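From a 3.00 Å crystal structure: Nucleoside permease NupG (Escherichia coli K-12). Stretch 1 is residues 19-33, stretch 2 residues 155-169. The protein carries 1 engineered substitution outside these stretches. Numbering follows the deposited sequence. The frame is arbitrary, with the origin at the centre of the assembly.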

# COMPACT_ATOMS: atom_id res chain seq x y z
N GLY A 19 -3.56 2.56 -9.03
CA GLY A 19 -3.70 1.15 -9.38
C GLY A 19 -3.27 0.81 -10.79
O GLY A 19 -2.91 -0.34 -11.06
N SER A 20 -3.27 1.80 -11.68
CA SER A 20 -2.95 1.55 -13.08
C SER A 20 -1.55 0.95 -13.25
O SER A 20 -1.28 0.24 -14.23
CB SER A 20 -3.08 2.85 -13.88
OG SER A 20 -2.14 3.82 -13.43
N TRP A 21 -0.65 1.22 -12.30
CA TRP A 21 0.74 0.81 -12.40
C TRP A 21 1.31 0.19 -11.13
O TRP A 21 2.36 -0.45 -11.19
CB TRP A 21 1.59 2.03 -12.78
CG TRP A 21 1.69 3.09 -11.71
CD1 TRP A 21 0.98 4.27 -11.62
CD2 TRP A 21 2.60 3.09 -10.60
NE1 TRP A 21 1.39 4.98 -10.51
CE2 TRP A 21 2.38 4.28 -9.87
CE3 TRP A 21 3.58 2.20 -10.16
CZ2 TRP A 21 3.11 4.59 -8.74
CZ3 TRP A 21 4.28 2.50 -9.05
CH2 TRP A 21 4.05 3.69 -8.34
N LEU A 22 0.64 0.37 -9.99
CA LEU A 22 1.25 0.03 -8.71
C LEU A 22 1.73 -1.42 -8.68
O LEU A 22 2.90 -1.68 -8.41
CB LEU A 22 0.26 0.32 -7.58
CG LEU A 22 0.65 0.33 -6.09
CD1 LEU A 22 0.58 -1.05 -5.52
CD2 LEU A 22 2.06 0.87 -5.91
N THR A 23 0.84 -2.38 -8.98
CA THR A 23 1.14 -3.80 -8.82
C THR A 23 1.92 -4.39 -9.98
O THR A 23 2.63 -5.39 -9.81
CB THR A 23 -0.15 -4.59 -8.64
OG1 THR A 23 -0.89 -4.59 -9.88
CG2 THR A 23 -0.99 -4.02 -7.49
N THR A 24 1.79 -3.81 -11.16
CA THR A 24 2.39 -4.32 -12.37
C THR A 24 3.81 -3.80 -12.60
O THR A 24 4.59 -4.50 -13.24
CB THR A 24 1.46 -3.93 -13.51
OG1 THR A 24 1.35 -2.51 -13.50
CG2 THR A 24 0.08 -4.52 -13.28
N LEU A 25 4.15 -2.64 -12.03
CA LEU A 25 5.42 -1.98 -12.32
C LEU A 25 6.63 -2.88 -12.03
O LEU A 25 7.67 -2.77 -12.69
CB LEU A 25 5.53 -0.69 -11.51
CG LEU A 25 6.76 0.16 -11.86
CD1 LEU A 25 6.84 0.60 -13.33
CD2 LEU A 25 7.00 1.33 -10.89
N GLY A 26 6.53 -3.76 -11.05
CA GLY A 26 7.60 -4.71 -10.85
C GLY A 26 7.83 -5.56 -12.07
O GLY A 26 8.96 -5.68 -12.54
N SER A 27 6.75 -6.14 -12.59
CA SER A 27 6.82 -7.01 -13.80
C SER A 27 7.40 -6.22 -14.98
O SER A 27 8.29 -6.77 -15.67
CB SER A 27 5.47 -7.58 -14.13
OG SER A 27 5.20 -8.74 -13.35
N TYR A 28 6.91 -5.00 -15.21
CA TYR A 28 7.38 -4.17 -16.31
C TYR A 28 8.86 -3.86 -16.16
O TYR A 28 9.60 -3.79 -17.15
CB TYR A 28 6.52 -2.91 -16.40
CG TYR A 28 7.12 -1.75 -17.17
CD1 TYR A 28 7.10 -1.70 -18.58
CD2 TYR A 28 7.70 -0.70 -16.48
CE1 TYR A 28 7.66 -0.60 -19.28
CE2 TYR A 28 8.25 0.38 -17.14
CZ TYR A 28 8.23 0.45 -18.54
OH TYR A 28 8.81 1.57 -19.12
N MET A 29 9.33 -3.70 -14.91
CA MET A 29 10.77 -3.55 -14.72
C MET A 29 11.51 -4.85 -15.00
O MET A 29 12.61 -4.83 -15.56
CB MET A 29 11.06 -3.07 -13.31
CG MET A 29 10.54 -1.69 -13.09
SD MET A 29 11.12 -0.89 -11.62
CE MET A 29 9.78 -1.34 -10.50
N PHE A 30 10.92 -5.99 -14.65
CA PHE A 30 11.65 -7.24 -14.78
C PHE A 30 11.52 -7.86 -16.17
O PHE A 30 12.52 -8.07 -16.86
CB PHE A 30 11.18 -8.22 -13.71
CG PHE A 30 11.87 -9.55 -13.74
CD1 PHE A 30 13.12 -9.70 -13.18
CD2 PHE A 30 11.28 -10.63 -14.37
CE1 PHE A 30 13.76 -10.92 -13.19
CE2 PHE A 30 11.91 -11.87 -14.38
CZ PHE A 30 13.15 -12.01 -13.80
N VAL A 31 10.29 -8.15 -16.59
CA VAL A 31 10.08 -8.84 -17.86
C VAL A 31 10.48 -7.95 -19.03
O VAL A 31 11.23 -8.38 -19.92
CB VAL A 31 8.62 -9.31 -17.98
CG1 VAL A 31 8.25 -9.53 -19.44
CG2 VAL A 31 8.41 -10.58 -17.19
N THR A 32 10.02 -6.71 -19.04
CA THR A 32 10.33 -5.83 -20.16
C THR A 32 11.66 -5.11 -20.01
O THR A 32 12.51 -5.20 -20.90
CB THR A 32 9.18 -4.83 -20.38
OG1 THR A 32 7.94 -5.55 -20.44
CG2 THR A 32 9.38 -4.05 -21.65
N LEU A 33 11.89 -4.39 -18.92
CA LEU A 33 13.12 -3.61 -18.82
C LEU A 33 14.34 -4.44 -18.39
O LEU A 33 15.43 -3.87 -18.24
CB LEU A 33 12.93 -2.46 -17.84
CG LEU A 33 11.99 -1.33 -18.24
CD1 LEU A 33 12.48 0.00 -17.68
CD2 LEU A 33 11.79 -1.26 -19.71
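Stretch 2 (155-169) FELSHMQLYIGAALS

Stretch 2 enters as a non-helical segment through its first residues, turns at Ser158, and then runs as a helix to Ser169 and beyond. Ser158 OG accepts from Met160 N, a capping bond at the turn. Stretch 1 carries a helix that reaches Thr32 and widens into a pi-type turn over 28-32, where Leu33 N bonds to Tyr28 O at 3.0 Å. The two chains run in opposite senses: Ser20 has its CA nearest that of Gly165 (5.6 Å), Trp21 pairs with Gln161 (CA to CA 5.4 Å), and Tyr28 with Leu157, whose CA atoms come within 4.5 Å. Together the stretches bury 685 Å².

Leu157 has the most area covered, 102 Å², although it lies ahead of the helix. Its side chain reaches out along stretch 1, with CD1 3.8 Å from Val31 CG1 and CD2 4.0 Å from Ser27 CB. Its backbone takes part too. Leu157 O accepts a hydrogen bond from Thr32 OG1 at 2.5 Å, a short distance, and the same oxygen lies at the edge of the Tyr28 ring, 3.3 Å from Tyr28 CD1. The carbonyl has no bond within its own stretch and takes its proton from Thr32, while the methyls rest against Val31 and Ser27.

Gln161, with 95 Å² covered, points its CA-to-CB bond toward stretch 1 and packs close to the backbone there: its CB is 3.2 Å from Ser20 O, and its CD is 3.9 Å from Trp21 CA. The amide thereby lies among Trp21, Thr24 and Leu25, but its orientation in the model is doubtful and supports no reading of its polar contacts.

Tyr28, at 84 Å², lays its ring along the turn into the stretch 2 helix. CE1 comes within 3.2 Å of His159 N, and OH is 3.2 Å from His159 CB, so one large side chain spans the backbone from Leu157 to His159.

Farther along the helix, Gly165 faces Ser20, and its lack of a side chain leaves room for the serine hydroxyl. Gly165 CA sits 3.2 Å from Ser20 OG; a CB on this glycine would point toward stretch 1 and fall 2.7 Å from that oxygen, a clash. One turn earlier, Leu162 begins with its CA-to-CB bond away from the contact, yet its end returns, placing CD2 over one face of the Trp21 ring and 3.9 Å from Trp21 CB. The rule is local: glycine where a hydroxyl needs the room, and long side chains even where the backbones come nearer.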

# COMPACT_ATOMS: atom_id res chain seq x y z
N PHE A 155 -1.51 -4.15 -21.38
CA PHE A 155 -0.50 -3.17 -20.98
C PHE A 155 0.15 -3.48 -19.63
O PHE A 155 0.73 -2.59 -19.01
CB PHE A 155 -1.09 -1.76 -20.93
CG PHE A 155 -1.64 -1.29 -22.23
CD1 PHE A 155 -1.01 -1.59 -23.42
CD2 PHE A 155 -2.79 -0.51 -22.27
CE1 PHE A 155 -1.49 -1.14 -24.61
CE2 PHE A 155 -3.29 -0.06 -23.47
CZ PHE A 155 -2.64 -0.37 -24.64
N GLU A 156 -0.02 -4.72 -19.16
CA GLU A 156 0.58 -5.14 -17.86
C GLU A 156 2.10 -4.97 -17.96
O GLU A 156 2.65 -4.10 -17.26
CB GLU A 156 0.21 -6.59 -17.55
CG GLU A 156 -0.88 -6.72 -16.49
CD GLU A 156 -1.20 -8.14 -16.08
OE1 GLU A 156 -2.19 -8.70 -16.58
OE2 GLU A 156 -0.45 -8.69 -15.24
N LEU A 157 2.73 -5.77 -18.82
CA LEU A 157 4.17 -5.70 -19.07
C LEU A 157 4.59 -4.44 -19.82
O LEU A 157 5.78 -4.30 -20.15
CB LEU A 157 4.62 -6.92 -19.89
CG LEU A 157 4.18 -8.28 -19.34
CD1 LEU A 157 4.50 -9.40 -20.30
CD2 LEU A 157 4.77 -8.57 -17.94
N SER A 158 3.65 -3.53 -20.09
CA SER A 158 3.82 -2.39 -20.98
C SER A 158 3.88 -1.07 -20.24
O SER A 158 3.06 -0.81 -19.35
CB SER A 158 2.68 -2.32 -21.98
OG SER A 158 2.69 -1.05 -22.60
N HIS A 159 4.81 -0.19 -20.68
CA HIS A 159 4.98 1.17 -20.16
C HIS A 159 3.72 2.01 -20.33
O HIS A 159 3.66 3.16 -19.89
CB HIS A 159 6.12 1.91 -20.89
CG HIS A 159 5.75 2.37 -22.26
ND1 HIS A 159 5.16 1.54 -23.19
CD2 HIS A 159 5.82 3.59 -22.84
CE1 HIS A 159 4.92 2.22 -24.30
NE2 HIS A 159 5.31 3.47 -24.11
N MET A 160 2.74 1.45 -21.04
CA MET A 160 1.49 2.15 -21.23
C MET A 160 0.80 2.43 -19.91
O MET A 160 0.22 3.51 -19.72
CB MET A 160 0.60 1.34 -22.17
CG MET A 160 0.77 1.74 -23.62
SD MET A 160 0.24 3.45 -23.70
CE MET A 160 -1.43 3.25 -23.10
N GLN A 161 0.84 1.46 -18.99
CA GLN A 161 0.22 1.64 -17.69
C GLN A 161 0.56 3.01 -17.11
O GLN A 161 -0.31 3.69 -16.55
CB GLN A 161 0.67 0.52 -16.75
CG GLN A 161 2.16 0.56 -16.47
CD GLN A 161 2.59 -0.55 -15.54
OE1 GLN A 161 1.89 -1.53 -15.41
NE2 GLN A 161 3.77 -0.43 -14.94
N LEU A 162 1.80 3.45 -17.31
CA LEU A 162 2.28 4.71 -16.74
C LEU A 162 1.66 5.91 -17.45
O LEU A 162 1.30 6.91 -16.81
CB LEU A 162 3.80 4.75 -16.85
CG LEU A 162 4.64 4.02 -15.80
CD1 LEU A 162 6.08 4.29 -16.09
CD2 LEU A 162 4.32 4.40 -14.37
N TYR A 163 1.54 5.83 -18.78
CA TYR A 163 0.87 6.91 -19.50
C TYR A 163 -0.56 7.06 -19.00
O TYR A 163 -1.03 8.18 -18.76
CB TYR A 163 0.90 6.65 -21.01
CG TYR A 163 2.15 7.21 -21.61
CD1 TYR A 163 2.71 8.35 -21.08
CD2 TYR A 163 2.80 6.58 -22.65
CE1 TYR A 163 3.86 8.87 -21.57
CE2 TYR A 163 3.99 7.10 -23.16
CZ TYR A 163 4.50 8.26 -22.61
OH TYR A 163 5.67 8.84 -23.05
N ILE A 164 -1.23 5.94 -18.78
CA ILE A 164 -2.61 5.95 -18.31
C ILE A 164 -2.71 6.53 -16.90
O ILE A 164 -3.61 7.31 -16.60
CB ILE A 164 -3.17 4.52 -18.38
CG1 ILE A 164 -3.03 3.98 -19.79
CG2 ILE A 164 -4.62 4.48 -17.92
CD1 ILE A 164 -3.58 2.60 -19.96
N GLY A 165 -1.79 6.16 -16.02
CA GLY A 165 -1.80 6.74 -14.69
C GLY A 165 -1.62 8.24 -14.70
O GLY A 165 -2.33 8.97 -13.99
N ALA A 166 -0.66 8.74 -15.48
CA ALA A 166 -0.53 10.19 -15.62
C ALA A 166 -1.79 10.83 -16.20
O ALA A 166 -2.17 11.94 -15.82
CB ALA A 166 0.69 10.51 -16.50
N ALA A 167 -2.42 10.15 -17.16
CA ALA A 167 -3.63 10.68 -17.76
C ALA A 167 -4.72 10.83 -16.72
O ALA A 167 -5.42 11.85 -16.69
CB ALA A 167 -4.07 9.77 -18.90
N LEU A 168 -4.86 9.83 -15.84
CA LEU A 168 -5.81 9.92 -14.74
C LEU A 168 -5.42 11.03 -13.79
O LEU A 168 -6.28 11.75 -13.27
CB LEU A 168 -5.89 8.63 -13.92
CG LEU A 168 -6.59 7.33 -14.32
CD1 LEU A 168 -7.96 7.57 -15.01
CD2 LEU A 168 -5.76 6.20 -14.85
N SER A 169 -4.12 11.19 -13.53
CA SER A 169 -3.68 12.22 -12.60
C SER A 169 -4.03 13.59 -13.12
O SER A 169 -4.44 14.46 -12.36
CB SER A 169 -2.17 12.11 -12.36
OG SER A 169 -1.80 10.78 -12.09